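Local atomic coordinates of protein YiiM (Escherichia coli, PDB entry 1O65), a protein that is of unknown function but carries a MOSC domain and may act as a molybdenum-binding oxidoreductase on nitrogenous compounds. Residues A[115-119]-A[120-124]. Residues are numbered along the deposited sequence; the frame is centred on the assembly and turned at random.
Sequences IFRWG and EALIQ
The amide plane of Gln124 has Ile115 over one face at its nitrogen end, CG1 of Ile115 standing 3.5 Å from NE2 of Gln124, with CD1 of Ile115 over the same face, 3.7 Å from that NE2; NE2 also donates to Gly113 O. Gln124 swings CG anti to its backbone N (chi1 -179°) and runs on extended, carrying CB, CG and CD past CG1 of Ile115, which the chain crosses at a slant. At Ile115, truncation to an alanine is likely to strip this amide face of its cover; the contact of CG2 of Ile115 with Leu122 CD2, at 4.5 Å, is loose. The same side carries Arg117, whose CB touches Leu122 CD2 at 4.0 Å while its guanidinium leads off to a salt bridge with Glu173.

On the buried side, the Phe116 ring turns away toward Tyr158, Leu172 and Leu174, and only its CB meets Ile123 CG1, at 3.9 Å. The Trp118 indole packs near Leu46, Val166 and Leu172, its NE1 making weak hydrogen bonds to Ala170 O and Ser167 O. Between the side chains, Phe116 and Ile123 exchange two backbone bonds, as do Trp118 and Ala121; Ala121 N to Trp118 O, 2.7 Å, closes the turn. Gly119, with positive phi (61°), and Glu120 occupy its corners. This is a beta hairpin with a two-residue loop, a type II' turn from Trp118 to Ala121, linking strands 115-118 and 121-128 in the mixed sheet of the MOSC domain.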
# COMPACT_ATOMS: atom_id res chain seq x y z
N ILE A 115 -9.95 3.61 7.75
CA ILE A 115 -10.79 4.36 6.83
C ILE A 115 -10.44 5.84 7.02
O ILE A 115 -10.48 6.36 8.13
CB ILE A 115 -12.28 4.15 7.04
CG1 ILE A 115 -12.67 2.69 6.78
CG2 ILE A 115 -13.11 5.09 6.14
CD1 ILE A 115 -14.03 2.33 7.34
N PHE A 116 -10.06 6.46 5.91
CA PHE A 116 -9.69 7.85 5.89
C PHE A 116 -10.69 8.66 5.04
O PHE A 116 -11.17 8.17 4.02
CB PHE A 116 -8.30 8.07 5.33
CG PHE A 116 -7.11 7.59 6.07
CD1 PHE A 116 -6.76 6.24 6.02
CD2 PHE A 116 -6.29 8.44 6.79
CE1 PHE A 116 -5.63 5.77 6.67
CE2 PHE A 116 -5.15 7.99 7.45
CZ PHE A 116 -4.82 6.65 7.40
N ARG A 117 -11.02 9.84 5.52
CA ARG A 117 -11.83 10.78 4.78
C ARG A 117 -10.79 11.65 4.01
O ARG A 117 -9.78 11.98 4.63
CB ARG A 117 -12.71 11.70 5.62
CG ARG A 117 -13.50 12.69 4.75
CD ARG A 117 -14.55 13.45 5.54
NE ARG A 117 -13.96 14.21 6.63
CZ ARG A 117 -14.56 14.56 7.76
NH1 ARG A 117 -15.82 14.23 7.99
NH2 ARG A 117 -13.88 15.24 8.69
N TRP A 118 -11.03 11.84 2.73
CA TRP A 118 -10.18 12.61 1.85
C TRP A 118 -11.07 13.47 0.93
O TRP A 118 -11.66 12.97 -0.02
CB TRP A 118 -9.25 11.71 1.01
CG TRP A 118 -8.24 12.45 0.19
CD1 TRP A 118 -7.68 13.68 0.47
CD2 TRP A 118 -7.60 12.01 -1.02
NE1 TRP A 118 -6.77 14.03 -0.48
CE2 TRP A 118 -6.72 13.04 -1.43
CE3 TRP A 118 -7.72 10.87 -1.82
CZ2 TRP A 118 -5.94 12.95 -2.59
CZ3 TRP A 118 -6.96 10.79 -2.98
CH2 TRP A 118 -6.07 11.81 -3.34
N GLY A 119 -11.23 14.73 1.35
CA GLY A 119 -12.07 15.67 0.61
C GLY A 119 -13.49 15.09 0.61
O GLY A 119 -14.05 14.88 1.69
N GLU A 120 -14.03 14.77 -0.56
CA GLU A 120 -15.39 14.22 -0.57
C GLU A 120 -15.35 12.69 -0.57
O GLU A 120 -16.42 12.10 -0.61
CB GLU A 120 -16.13 14.64 -1.84
CG GLU A 120 -15.82 16.07 -2.27
CD GLU A 120 -16.70 17.04 -1.50
OE1 GLU A 120 -16.55 17.12 -0.26
OE2 GLU A 120 -17.51 17.69 -2.20
N ALA A 121 -14.18 12.08 -0.50
CA ALA A 121 -14.08 10.64 -0.58
C ALA A 121 -13.85 9.95 0.76
O ALA A 121 -13.58 10.55 1.78
CB ALA A 121 -12.94 10.24 -1.54
N LEU A 122 -13.96 8.64 0.72
CA LEU A 122 -13.76 7.72 1.81
C LEU A 122 -12.96 6.53 1.25
O LEU A 122 -13.37 5.92 0.26
CB LEU A 122 -15.07 7.19 2.41
CG LEU A 122 -15.90 8.16 3.23
CD1 LEU A 122 -17.20 7.52 3.69
CD2 LEU A 122 -15.10 8.72 4.41
N ILE A 123 -11.78 6.32 1.82
CA ILE A 123 -10.90 5.27 1.36
C ILE A 123 -10.55 4.34 2.53
O ILE A 123 -10.62 4.79 3.69
CB ILE A 123 -9.61 5.83 0.72
CG1 ILE A 123 -8.75 6.57 1.72
CG2 ILE A 123 -9.99 6.71 -0.47
CD1 ILE A 123 -7.39 7.05 1.22
N GLN A 124 -10.27 3.08 2.20
CA GLN A 124 -9.95 2.09 3.19
C GLN A 124 -8.71 1.27 2.84
O GLN A 124 -8.59 0.77 1.74
CB GLN A 124 -11.14 1.15 3.42
CG GLN A 124 -10.83 0.08 4.51
CD GLN A 124 -12.09 -0.68 4.87
OE1 GLN A 124 -12.76 -1.25 4.01
NE2 GLN A 124 -12.42 -0.73 6.15